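Local coordinates for aldehyde reductase YahK (Escherichia coli, PDB 1UUF), which catalyses the NADPH-dependent reduction of a wide range of aldehydes to their alcohols, using zinc as cofactor and strongly preferring NADPH over NADH, at residues G195-V200 with K256-I261; A219-F224 with G238-V243; L278-T283 with M304-I309; T182-L187 with I211-A216. One frame throughout, in Å; residues are numbered along the deposited sequence.

Contact 1: G195-V200 with K256-I261; sequences GKKVGV and KSFDFI
Val198 and Gly199 run parallel to Phe260 and Ile261 as neighbouring strands, tied by the bond from Gly199 N to Phe260 O (2.9 Å), and just before it Asp259 N donates to Lys197 O. The carboxylate of Asp259 adds a further link: its OD2 receives Lys197 N on the anti lone pair at 2.8 Å, nearly straight at 171°. A water joins the same OD2 to Gly195 O, while OD1 has a salt bridge to Lys279, so both oxygens are engaged. Lys197 has the largest share of the contact. With CG anti to the backbone N (chi1 -175°) and the chain extended, its CE is carried over one face of the Phe258 ring, 4.0 Å from the centroid. NZ goes on over that face, a cation-pi partner, and donates to Ser257 OG at 2.8 Å; His254 bonds both NZ and OG. An alanine in place of Lys197 would probably leave Ser257 OG without its lysine donor and take away the cover that the lysine gives this ring face. The ring also nears the backbone, Phe258 CD2 lying 3.3 Å from Gly199 N. On the other side of the sheet Val198 CG1 and Phe260 CD2 lie side by side at 4.0 Å, beneath Leu187 of helix 176-189. Pairing of the first and fourth strands in this way, in the order 3-2-1-4-5-6, is the central junction of a Rossmann fold.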
loop_
_atom_site.group_PDB
_atom_site.type_symbol
_atom_site.label_atom_id
_atom_site.label_comp_id
_atom_site.label_asym_id
_atom_site.label_seq_id
_atom_site.Cartn_x
_atom_site.Cartn_y
_atom_site.Cartn_z
ATOM N N GLY A 195 0.624 -20.880 -7.764
ATOM C CA GLY A 195 1.872 -20.521 -7.116
ATOM C C GLY A 195 1.775 -19.363 -6.143
ATOM O O GLY A 195 2.763 -19.005 -5.502
ATOM N N LYS A 196 0.590 -18.770 -6.035
ATOM C CA LYS A 196 0.375 -17.648 -5.128
ATOM C C LYS A 196 -0.497 -18.078 -3.962
ATOM O O LYS A 196 -1.459 -18.822 -4.143
ATOM C CB LYS A 196 -0.330 -16.496 -5.849
ATOM C CG LYS A 196 0.392 -15.974 -7.080
ATOM C CD LYS A 196 1.774 -15.449 -6.736
ATOM C CE LYS A 196 2.401 -14.747 -7.930
ATOM N NZ LYS A 196 1.649 -13.515 -8.284
ATOM N N LYS A 197 -0.158 -17.607 -2.766
ATOM C CA LYS A 197 -0.945 -17.916 -1.583
ATOM C C LYS A 197 -1.782 -16.666 -1.340
ATOM O O LYS A 197 -1.248 -15.597 -1.043
ATOM C CB LYS A 197 -0.041 -18.199 -0.383
ATOM C CG LYS A 197 -0.819 -18.645 0.845
ATOM C CD LYS A 197 0.089 -19.042 1.994
ATOM C CE LYS A 197 -0.743 -19.497 3.186
ATOM N NZ LYS A 197 0.093 -19.863 4.366
ATOM N N VAL A 198 -3.094 -16.805 -1.485
ATOM C CA VAL A 198 -4.002 -15.678 -1.340
ATOM C C VAL A 198 -4.981 -15.839 -0.193
ATOM O O VAL A 198 -5.578 -16.901 -0.010
ATOM C CB VAL A 198 -4.807 -15.475 -2.636
ATOM C CG1 VAL A 198 -5.777 -14.308 -2.479
ATOM C CG2 VAL A 198 -3.856 -15.243 -3.799
ATOM N N GLY A 199 -5.140 -14.773 0.579
ATOM C CA GLY A 199 -6.069 -14.819 1.687
ATOM C C GLY A 199 -7.304 -14.006 1.375
ATOM O O GLY A 199 -7.244 -13.007 0.654
ATOM N N VAL A 200 -8.440 -14.455 1.887
ATOM C CA VAL A 200 -9.691 -13.739 1.698
ATOM C C VAL A 200 -10.278 -13.597 3.090
ATOM O O VAL A 200 -10.557 -14.595 3.756
ATOM C CB VAL A 200 -10.671 -14.508 0.796
ATOM C CG1 VAL A 200 -12.009 -13.771 0.741
ATOM C CG2 VAL A 200 -10.093 -14.630 -0.613
ATOM N N LYS A 256 4.129 -14.275 7.698
ATOM C CA LYS A 256 4.904 -13.946 6.500
ATOM C C LYS A 256 4.777 -14.977 5.379
ATOM O O LYS A 256 5.785 -15.414 4.825
ATOM C CB LYS A 256 6.385 -13.804 6.873
ATOM C CG LYS A 256 6.662 -12.822 8.000
ATOM C CD LYS A 256 8.121 -12.886 8.444
ATOM C CE LYS A 256 8.402 -11.929 9.597
ATOM N NZ LYS A 256 9.804 -12.038 10.105
ATOM N N SER A 257 3.552 -15.351 5.015
ATOM C CA SER A 257 3.380 -16.361 3.974
ATOM C C SER A 257 2.471 -15.985 2.813
ATOM O O SER A 257 2.431 -16.700 1.806
ATOM C CB SER A 257 2.844 -17.654 4.592
ATOM O OG SER A 257 1.502 -17.480 5.015
ATOM N N PHE A 258 1.740 -14.880 2.938
ATOM C CA PHE A 258 0.821 -14.481 1.876
ATOM C C PHE A 258 1.372 -13.522 0.839
ATOM O O PHE A 258 2.046 -12.551 1.164
ATOM C CB PHE A 258 -0.447 -13.858 2.463
ATOM C CG PHE A 258 -1.374 -14.849 3.093
ATOM C CD1 PHE A 258 -1.241 -15.190 4.433
ATOM C CD2 PHE A 258 -2.374 -15.454 2.340
ATOM C CE1 PHE A 258 -2.094 -16.119 5.019
ATOM C CE2 PHE A 258 -3.232 -16.384 2.912
ATOM C CZ PHE A 258 -3.092 -16.718 4.259
ATOM N N ASP A 259 1.060 -13.802 -0.420
ATOM C CA ASP A 259 1.483 -12.946 -1.513
ATOM C C ASP A 259 0.507 -11.786 -1.565
ATOM O O ASP A 259 0.886 -10.640 -1.809
ATOM C CB ASP A 259 1.418 -13.706 -2.837
ATOM C CG ASP A 259 2.482 -14.776 -2.949
ATOM O OD1 ASP A 259 3.659 -14.423 -3.176
ATOM O OD2 ASP A 259 2.141 -15.968 -2.800
ATOM N N PHE A 260 -0.757 -12.103 -1.312
ATOM C CA PHE A 260 -1.813 -11.108 -1.374
ATOM C C PHE A 260 -2.968 -11.475 -0.446
ATOM O O PHE A 260 -3.309 -12.645 -0.297
ATOM C CB PHE A 260 -2.310 -11.025 -2.821
ATOM C CG PHE A 260 -3.478 -10.105 -3.019
ATOM C CD1 PHE A 260 -3.361 -8.744 -2.761
ATOM C CD2 PHE A 260 -4.695 -10.600 -3.482
ATOM C CE1 PHE A 260 -4.442 -7.886 -2.961
ATOM C CE2 PHE A 260 -5.779 -9.753 -3.686
ATOM C CZ PHE A 260 -5.652 -8.391 -3.423
ATOM N N ILE A 261 -3.553 -10.471 0.193
ATOM C CA ILE A 261 -4.690 -10.700 1.067
ATOM C C ILE A 261 -5.800 -9.740 0.673
ATOM O O ILE A 261 -5.606 -8.529 0.650
ATOM C CB ILE A 261 -4.346 -10.472 2.553
ATOM C CG1 ILE A 261 -3.385 -11.564 3.034
ATOM C CG2 ILE A 261 -5.622 -10.525 3.395
ATOM C CD1 ILE A 261 -2.962 -11.417 4.478
HETATM O O HOH W 1 3.739 -18.122 -2.755
#

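Contact 2: A219-F224 with G238-V243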
loop_
_atom_site.group_PDB
_atom_site.type_symbol
_atom_site.label_atom_id
_atom_site.label_comp_id
_atom_site.label_asym_id
_atom_site.label_seq_id
_atom_site.Cartn_x
_atom_site.Cartn_y
_atom_site.Cartn_z
ATOM N N ALA A 219 -5.189 -20.004 -7.339
ATOM C CA ALA A 219 -4.359 -19.680 -6.188
ATOM C C ALA A 219 -4.646 -20.633 -5.033
ATOM O O ALA A 219 -5.658 -21.336 -5.034
ATOM C CB ALA A 219 -4.620 -18.241 -5.742
ATOM N N HIS A 220 -3.730 -20.686 -4.071
ATOM C CA HIS A 220 -3.937 -21.496 -2.882
ATOM C C HIS A 220 -4.675 -20.493 -2.008
ATOM O O HIS A 220 -4.117 -19.463 -1.629
ATOM C CB HIS A 220 -2.608 -21.886 -2.243
ATOM C CG HIS A 220 -2.762 -22.687 -0.990
ATOM N ND1 HIS A 220 -3.041 -22.114 0.231
ATOM C CD2 HIS A 220 -2.704 -24.024 -0.775
ATOM C CE1 HIS A 220 -3.148 -23.061 1.146
ATOM N NE2 HIS A 220 -2.949 -24.229 0.561
ATOM N N VAL A 221 -5.932 -20.790 -1.700
ATOM C CA VAL A 221 -6.765 -19.864 -0.942
ATOM C C VAL A 221 -6.985 -20.168 0.533
ATOM O O VAL A 221 -7.362 -21.276 0.899
ATOM C CB VAL A 221 -8.151 -19.752 -1.612
ATOM C CG1 VAL A 221 -9.011 -18.724 -0.885
ATOM C CG2 VAL A 221 -7.983 -19.379 -3.074
ATOM N N VAL A 222 -6.746 -19.162 1.370
ATOM C CA VAL A 222 -6.961 -19.286 2.804
ATOM C C VAL A 222 -8.052 -18.289 3.175
ATOM O O VAL A 222 -7.904 -17.087 2.946
ATOM C CB VAL A 222 -5.695 -18.947 3.615
ATOM C CG1 VAL A 222 -5.986 -19.098 5.106
ATOM C CG2 VAL A 222 -4.553 -19.866 3.205
ATOM N N ALA A 223 -9.157 -18.791 3.718
ATOM C CA ALA A 223 -10.253 -17.925 4.121
ATOM C C ALA A 223 -10.138 -17.634 5.606
ATOM O O ALA A 223 -9.784 -18.514 6.386
ATOM C CB ALA A 223 -11.592 -18.591 3.828
ATOM N N PHE A 224 -10.440 -16.396 5.988
ATOM C CA PHE A 224 -10.382 -15.985 7.384
ATOM C C PHE A 224 -11.770 -15.607 7.888
ATOM O O PHE A 224 -12.484 -14.830 7.251
ATOM C CB PHE A 224 -9.453 -14.777 7.560
ATOM C CG PHE A 224 -8.016 -15.062 7.247
ATOM C CD1 PHE A 224 -7.559 -15.065 5.934
ATOM C CD2 PHE A 224 -7.115 -15.328 8.271
ATOM C CE1 PHE A 224 -6.219 -15.330 5.645
ATOM C CE2 PHE A 224 -5.772 -15.593 7.993
ATOM C CZ PHE A 224 -5.325 -15.594 6.678
ATOM N N GLY A 238 -14.683 -23.228 -1.465
ATOM C CA GLY A 238 -13.481 -23.461 -2.243
ATOM C C GLY A 238 -12.180 -23.098 -1.562
ATOM O O GLY A 238 -11.116 -23.154 -2.181
ATOM N N ALA A 239 -12.246 -22.722 -0.291
ATOM C CA ALA A 239 -11.032 -22.369 0.430
ATOM C C ALA A 239 -10.237 -23.641 0.698
ATOM O O ALA A 239 -10.805 -24.657 1.100
ATOM C CB ALA A 239 -11.380 -21.680 1.743
ATOM N N ASP A 240 -8.930 -23.587 0.461
ATOM C CA ASP A 240 -8.072 -24.743 0.697
ATOM C C ASP A 240 -7.796 -24.869 2.186
ATOM O O ASP A 240 -7.588 -25.969 2.702
ATOM C CB ASP A 240 -6.755 -24.591 -0.062
ATOM C CG ASP A 240 -6.954 -24.563 -1.559
ATOM O OD1 ASP A 240 -7.467 -25.562 -2.105
ATOM O OD2 ASP A 240 -6.605 -23.544 -2.188
ATOM N N GLU A 241 -7.784 -23.727 2.866
ATOM C CA GLU A 241 -7.550 -23.677 4.306
ATOM C C GLU A 241 -8.443 -22.598 4.899
ATOM O O GLU A 241 -8.826 -21.653 4.210
ATOM C CB GLU A 241 -6.094 -23.322 4.618
ATOM C CG GLU A 241 -5.063 -24.370 4.235
ATOM C CD GLU A 241 -3.655 -23.949 4.625
ATOM O OE1 GLU A 241 -3.047 -23.122 3.910
ATOM O OE2 GLU A 241 -3.159 -24.436 5.660
ATOM N N VAL A 242 -8.770 -22.746 6.177
ATOM C CA VAL A 242 -9.594 -21.767 6.864
ATOM C C VAL A 242 -8.949 -21.426 8.197
ATOM O O VAL A 242 -8.427 -22.301 8.896
ATOM C CB VAL A 242 -11.027 -22.291 7.112
ATOM C CG1 VAL A 242 -11.840 -21.242 7.846
ATOM C CG2 VAL A 242 -11.691 -22.623 5.786
ATOM N N VAL A 243 -8.968 -20.145 8.533
ATOM C CA VAL A 243 -8.391 -19.677 9.781
ATOM C C VAL A 243 -9.376 -18.814 10.555
ATOM O O VAL A 243 -10.046 -17.954 9.983
ATOM C CB VAL A 243 -7.114 -18.845 9.519
ATOM C CG1 VAL A 243 -6.617 -18.216 10.819
ATOM C CG2 VAL A 243 -6.033 -19.728 8.918
HETATM O O HOH W 2 -8.097 -22.785 -4.049
#
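Val221 is gripped at both backbone ends by Asp240. Its N donates to Asp240 OD2 at 2.9 Å, meeting the anti lone pair, and its O accepts from Asp240 N (2.8 Å) and, on a longer bond, from Glu241 N (3.2 Å). The carboxylate reaches back because CG stands anti to the carbonyl carbon (chi1 -64°), so a side chain supplies the acceptor before regular parallel pairing begins. From there the backbone takes over, with Ala223 N bonded to Glu241 O at 2.9 Å and Val243 N to Ala223 O at 2.8 Å. On the face bearing Val222 and Phe224, Val243 is the shared partner: its CB lies 3.7 Å from Phe224 CD2, the two side chains pointing the same way, and its CG2 touches Val222 CG1. On the face bearing Ala223 and Val242 two methyls meet, Ala223 CB and Ala239 CB at 3.7 Å. Gly238, at the Schellman end of helix 231-237, turns the chain into this pairing, completing a beta-alpha-beta crossover. Ala223 packs beneath Ala234 of that helix and Ile211 of helix 205-216, whereas Phe224 and Val243 meet Met251 of helix 248-252; strand 220-225 lies between strands 241-244 and 197-201.

Contact 3: L278-T283 with M304-I309; sequences LKRDGT and MKRRAI
Asp281 and Arg306 lie side by side and point the same way, their carboxylate and guanidinium planes only 16° apart. Arg306 therefore grips side-on, NE to OD1 of Asp281 at 2.8 Å and NH2 to OD2 at 3.0 Å, the second bond using the syn lone pair. On its anti side that OD2 also takes Arg280 NH1 at 2.8 Å, so one carboxylate holds two arginines. An alanine in place of Asp281 would probably leave these two positive groups, with Arg280 NH1 and Arg306 NH2 4.4 Å apart, without the anion between them. Arg307 is turned differently: NE and NH2 both reach Leu278 O, each at 2.9 Å, with that oxygen in the guanidinium plane. NH2 approaches in the carbonyl plane and NE from above it, while Lys305 CG lies over the centre of the guanidinium. The type II turn from Lys279 to Gly282 presents Asp281 N to Lys305 O (2.9 Å), and parallel pairing of Thr283 with Ala308 follows. Helices 271-275 and 299-303 pack against Arg307 and Ile309. Strand 308-311 is outermost in its own chain, but Ala308 and Ile309 pair antiparallel with a strand of the second subunit, whose Glu118 and Asp121 form salt bridges with Arg280.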
loop_
_atom_site.group_PDB
_atom_site.type_symbol
_atom_site.label_atom_id
_atom_site.label_comp_id
_atom_site.label_asym_id
_atom_site.label_seq_id
_atom_site.Cartn_x
_atom_site.Cartn_y
_atom_site.Cartn_z
ATOM N N LEU A 278 1.687 -11.149 5.644
ATOM C CA LEU A 278 2.151 -10.874 4.284
ATOM C C LEU A 278 3.641 -11.119 4.082
ATOM O O LEU A 278 4.448 -10.818 4.954
ATOM C CB LEU A 278 1.868 -9.418 3.917
ATOM C CG LEU A 278 0.419 -8.951 3.830
ATOM C CD1 LEU A 278 0.398 -7.432 3.672
ATOM C CD2 LEU A 278 -0.270 -9.630 2.655
ATOM N N LYS A 279 3.997 -11.653 2.917
ATOM C CA LYS A 279 5.400 -11.886 2.585
ATOM C C LYS A 279 5.997 -10.524 2.268
ATOM O O LYS A 279 5.280 -9.526 2.189
ATOM C CB LYS A 279 5.524 -12.755 1.334
ATOM C CG LYS A 279 5.017 -14.175 1.487
ATOM C CD LYS A 279 4.875 -14.847 0.130
ATOM C CE LYS A 279 6.196 -14.884 -0.628
ATOM N NZ LYS A 279 6.037 -15.570 -1.942
ATOM N N ARG A 280 7.312 -10.486 2.089
ATOM C CA ARG A 280 7.991 -9.251 1.732
ATOM C C ARG A 280 7.387 -8.810 0.402
ATOM O O ARG A 280 7.154 -9.637 -0.484
ATOM C CB ARG A 280 9.496 -9.508 1.585
ATOM C CG ARG A 280 10.309 -8.308 1.105
ATOM C CD ARG A 280 10.500 -8.335 -0.402
ATOM N NE ARG A 280 11.282 -9.493 -0.828
ATOM C CZ ARG A 280 11.560 -9.785 -2.094
ATOM N NH1 ARG A 280 11.123 -9.002 -3.071
ATOM N NH2 ARG A 280 12.271 -10.867 -2.382
ATOM N N ASP A 281 7.131 -7.508 0.279
ATOM C CA ASP A 281 6.534 -6.916 -0.915
ATOM C C ASP A 281 5.081 -7.343 -1.119
ATOM O O ASP A 281 4.513 -7.137 -2.192
ATOM C CB ASP A 281 7.349 -7.252 -2.169
ATOM C CG ASP A 281 8.495 -6.275 -2.400
ATOM O OD1 ASP A 281 8.319 -5.074 -2.097
ATOM O OD2 ASP A 281 9.559 -6.700 -2.900
ATOM N N GLY A 282 4.488 -7.926 -0.081
ATOM C CA GLY A 282 3.103 -8.360 -0.158
ATOM C C GLY A 282 2.140 -7.213 0.085
ATOM O O GLY A 282 2.509 -6.196 0.665
ATOM N N THR A 283 0.893 -7.380 -0.341
ATOM C CA THR A 283 -0.102 -6.333 -0.171
ATOM C C THR A 283 -1.426 -6.873 0.338
ATOM O O THR A 283 -1.817 -7.984 -0.008
ATOM C CB THR A 283 -0.397 -5.635 -1.517
ATOM O OG1 THR A 283 0.783 -4.980 -1.992
ATOM C CG2 THR A 283 -1.528 -4.614 -1.364
ATOM N N MET A 304 9.281 -3.037 7.908
ATOM C CA MET A 304 10.135 -4.212 8.037
ATOM C C MET A 304 10.166 -5.170 6.850
ATOM O O MET A 304 11.144 -5.893 6.678
ATOM C CB MET A 304 9.753 -4.996 9.296
ATOM C CG MET A 304 10.107 -4.294 10.597
ATOM S SD MET A 304 11.887 -4.027 10.771
ATOM C CE MET A 304 12.434 -5.682 11.222
ATOM N N LYS A 305 9.116 -5.182 6.031
ATOM C CA LYS A 305 9.078 -6.094 4.891
ATOM C C LYS A 305 8.580 -5.451 3.606
ATOM O O LYS A 305 8.205 -6.153 2.668
ATOM C CB LYS A 305 8.191 -7.301 5.216
ATOM C CG LYS A 305 8.750 -8.217 6.298
ATOM C CD LYS A 305 9.989 -8.949 5.813
ATOM C CE LYS A 305 10.462 -9.961 6.845
ATOM N NZ LYS A 305 11.712 -10.636 6.407
ATOM N N ARG A 306 8.590 -4.123 3.566
ATOM C CA ARG A 306 8.120 -3.379 2.401
ATOM C C ARG A 306 6.750 -3.883 1.964
ATOM O O ARG A 306 6.529 -4.234 0.800
ATOM C CB ARG A 306 9.115 -3.489 1.240
ATOM C CG ARG A 306 8.882 -2.420 0.176
ATOM C CD ARG A 306 10.120 -2.209 -0.687
ATOM N NE ARG A 306 10.446 -3.398 -1.469
ATOM C CZ ARG A 306 11.559 -3.544 -2.177
ATOM N NH1 ARG A 306 12.467 -2.575 -2.203
ATOM N NH2 ARG A 306 11.764 -4.662 -2.863
ATOM N N ARG A 307 5.832 -3.923 2.920
ATOM C CA ARG A 307 4.469 -4.370 2.663
ATOM C C ARG A 307 3.615 -3.146 2.406
ATOM O O ARG A 307 4.038 -2.020 2.663
ATOM C CB ARG A 307 3.919 -5.103 3.875
ATOM C CG ARG A 307 4.588 -6.422 4.180
ATOM C CD ARG A 307 4.419 -6.723 5.653
ATOM N NE ARG A 307 4.770 -8.091 6.007
ATOM C CZ ARG A 307 5.178 -8.455 7.217
ATOM N NH1 ARG A 307 5.295 -7.545 8.176
ATOM N NH2 ARG A 307 5.452 -9.725 7.473
ATOM N N ALA A 308 2.407 -3.368 1.904
ATOM C CA ALA A 308 1.513 -2.260 1.627
ATOM C C ALA A 308 0.061 -2.608 1.908
ATOM O O ALA A 308 -0.333 -3.780 1.888
ATOM C CB ALA A 308 1.659 -1.836 0.167
ATOM N N ILE A 309 -0.720 -1.572 2.192
ATOM C CA ILE A 309 -2.151 -1.717 2.400
ATOM C C ILE A 309 -2.733 -0.852 1.292
ATOM O O ILE A 309 -2.344 0.302 1.130
ATOM C CB ILE A 309 -2.601 -1.173 3.770
ATOM C CG1 ILE A 309 -1.880 -1.925 4.890
ATOM C CG2 ILE A 309 -4.114 -1.315 3.912
ATOM C CD1 ILE A 309 -2.060 -3.425 4.847
HETATM O O HOH W 3 4.262 -4.074 -0.944
#

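Contact 4: T182-L187 with I211-A216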
loop_
_atom_site.group_PDB
_atom_site.type_symbol
_atom_site.label_atom_id
_atom_site.label_comp_id
_atom_site.label_asym_id
_atom_site.label_seq_id
_atom_site.Cartn_x
_atom_site.Cartn_y
_atom_site.Cartn_z
ATOM N N THR A 182 -15.877 -6.526 -7.825
ATOM C CA THR A 182 -15.176 -5.885 -6.713
ATOM C C THR A 182 -14.050 -6.768 -6.181
ATOM O O THR A 182 -13.025 -6.264 -5.715
ATOM C CB THR A 182 -16.159 -5.537 -5.577
ATOM O OG1 THR A 182 -17.041 -4.509 -6.038
ATOM C CG2 THR A 182 -15.420 -5.042 -4.338
ATOM N N THR A 183 -14.233 -8.083 -6.253
ATOM C CA THR A 183 -13.195 -8.995 -5.782
ATOM C C THR A 183 -12.327 -9.482 -6.940
ATOM O O THR A 183 -11.121 -9.686 -6.784
ATOM C CB THR A 183 -13.800 -10.210 -5.017
ATOM O OG1 THR A 183 -14.745 -10.898 -5.847
ATOM C CG2 THR A 183 -14.509 -9.737 -3.759
ATOM N N TYR A 184 -12.934 -9.652 -8.111
ATOM C CA TYR A 184 -12.203 -10.109 -9.286
ATOM C C TYR A 184 -11.112 -9.117 -9.673
ATOM O O TYR A 184 -9.976 -9.504 -9.948
ATOM C CB TYR A 184 -13.155 -10.270 -10.474
ATOM C CG TYR A 184 -12.505 -10.806 -11.731
ATOM C CD1 TYR A 184 -12.391 -12.178 -11.947
ATOM C CD2 TYR A 184 -12.022 -9.939 -12.713
ATOM C CE1 TYR A 184 -11.814 -12.679 -13.116
ATOM C CE2 TYR A 184 -11.440 -10.427 -13.881
ATOM C CZ TYR A 184 -11.342 -11.796 -14.075
ATOM O OH TYR A 184 -10.768 -12.281 -15.229
ATOM N N SER A 185 -11.458 -7.835 -9.699
ATOM C CA SER A 185 -10.494 -6.809 -10.096
ATOM C C SER A 185 -9.185 -6.804 -9.300
ATOM O O SER A 185 -8.095 -6.836 -9.886
ATOM C CB SER A 185 -11.138 -5.423 -10.027
ATOM O OG SER A 185 -10.270 -4.456 -10.596
ATOM N N PRO A 186 -9.264 -6.751 -7.959
ATOM C CA PRO A 186 -8.018 -6.750 -7.187
ATOM C C PRO A 186 -7.276 -8.082 -7.268
ATOM O O PRO A 186 -6.053 -8.113 -7.218
ATOM C CB PRO A 186 -8.483 -6.411 -5.770
ATOM C CG PRO A 186 -9.886 -6.954 -5.725
ATOM C CD PRO A 186 -10.432 -6.556 -7.081
ATOM N N LEU A 187 -8.011 -9.184 -7.396
ATOM C CA LEU A 187 -7.361 -10.485 -7.507
ATOM C C LEU A 187 -6.512 -10.491 -8.770
ATOM O O LEU A 187 -5.392 -11.005 -8.772
ATOM C CB LEU A 187 -8.399 -11.609 -7.557
ATOM C CG LEU A 187 -9.082 -11.918 -6.225
ATOM C CD1 LEU A 187 -10.234 -12.891 -6.459
ATOM C CD2 LEU A 187 -8.058 -12.499 -5.245
ATOM N N ILE A 211 -13.541 -15.948 -2.532
ATOM C CA ILE A 211 -13.069 -17.321 -2.399
ATOM C C ILE A 211 -13.303 -18.082 -3.705
ATOM O O ILE A 211 -12.396 -18.728 -4.227
ATOM C CB ILE A 211 -13.791 -18.030 -1.237
ATOM C CG1 ILE A 211 -13.438 -17.327 0.077
ATOM C CG2 ILE A 211 -13.389 -19.501 -1.181
ATOM C CD1 ILE A 211 -14.207 -17.836 1.282
ATOM N N LYS A 212 -14.522 -18.002 -4.229
ATOM C CA LYS A 212 -14.856 -18.676 -5.480
ATOM C C LYS A 212 -13.904 -18.278 -6.603
ATOM O O LYS A 212 -13.382 -19.128 -7.333
ATOM C CB LYS A 212 -16.278 -18.315 -5.922
ATOM C CG LYS A 212 -17.404 -19.001 -5.177
ATOM C CD LYS A 212 -18.732 -18.368 -5.593
ATOM C CE LYS A 212 -19.940 -19.104 -5.037
ATOM N NZ LYS A 212 -20.318 -20.269 -5.887
ATOM N N LEU A 213 -13.684 -16.977 -6.748
ATOM C CA LEU A 213 -12.830 -16.477 -7.816
ATOM C C LEU A 213 -11.347 -16.763 -7.621
ATOM O O LEU A 213 -10.663 -17.144 -8.568
ATOM C CB LEU A 213 -13.061 -14.975 -8.003
ATOM C CG LEU A 213 -14.488 -14.610 -8.430
ATOM C CD1 LEU A 213 -14.645 -13.095 -8.433
ATOM C CD2 LEU A 213 -14.785 -15.174 -9.811
ATOM N N ALA A 214 -10.847 -16.579 -6.404
ATOM C CA ALA A 214 -9.434 -16.839 -6.139
ATOM C C ALA A 214 -9.153 -18.315 -6.400
ATOM O O ALA A 214 -8.097 -18.677 -6.920
ATOM C CB ALA A 214 -9.090 -16.486 -4.695
ATOM N N HIS A 215 -10.107 -19.164 -6.032
ATOM C CA HIS A 215 -9.960 -20.599 -6.240
ATOM C C HIS A 215 -9.941 -20.914 -7.731
ATOM O O HIS A 215 -9.104 -21.688 -8.205
ATOM C CB HIS A 215 -11.117 -21.354 -5.572
ATOM C CG HIS A 215 -11.141 -22.817 -5.888
ATOM N ND1 HIS A 215 -10.135 -23.677 -5.505
ATOM C CD2 HIS A 215 -12.037 -23.566 -6.575
ATOM C CE1 HIS A 215 -10.410 -24.894 -5.942
ATOM N NE2 HIS A 215 -11.558 -24.854 -6.595
ATOM N N ALA A 216 -10.865 -20.305 -8.472
ATOM C CA ALA A 216 -10.962 -20.530 -9.909
ATOM C C ALA A 216 -9.723 -20.036 -10.648
ATOM O O ALA A 216 -9.364 -20.571 -11.698
ATOM C CB ALA A 216 -12.206 -19.852 -10.456
#
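Leu213 reaches from helix 205-216 into the groove between Thr183, Tyr184 and Leu187, and its atoms can be followed outward. CB meets Leu187 CD1 at 3.8 Å. From there CG stands anti to the carbonyl carbon (chi1 -62°), and the methyl CD1 ends the chain against helix 176-189, 3.4 Å from Thr183 OG1 and 3.8 Å from Tyr184 CB, at the edge of the tyrosine ring. The side chain crosses both Thr183 and Leu187 at about a right angle. Cys327 of helix 317-330 also packs against it. Thr183 OG1 keeps its hydrogen bond for Gly180 O, one turn back, so toward Leu213 it makes a plain van der Waals contact; Tyr184 OH likewise bonds away from here, to Glu322 and Arg188. A turn further along the same helix, Leu187 extends the contact, with CD1 3.7 Å from Ala214 N and CD2 4.2 Å from Ala214 CB. No hydrogen bond joins the two segments, whose axes approach to 9.5 Å at an angle of 36°. Beneath them Leu187 rests on Phe260 and Ala214 on Val221, so both helices cover the same face of the parallel sheet. Helix 176-189 carries Cys178, a ligand of the catalytic zinc, and helix 205-216 begins within a GxGxxG sequence, consistent with the first helix of a Rossmann dinucleotide-binding unit.

From the N terminus, helix 176-189 comes first, and contact 4 brings helix 205-216 back beside it. Strand 197-201 leaves from inside that loop and is not paired by contact 1 until strand 258-263, so contacts 4 and 1 cross along the chain. Contact 2 is nested within the loop of contact 1, adding strands 220-225 and 241-244 on one side of strand 197-201. Contact 3 opens and closes later, in series, extending the other side through strands 282-286 and 308-311 to the subunit interface. Contact 1 touches the other three, whereas contact 3 stays about 8 Å, at nearest atoms, from contacts 2 and 4.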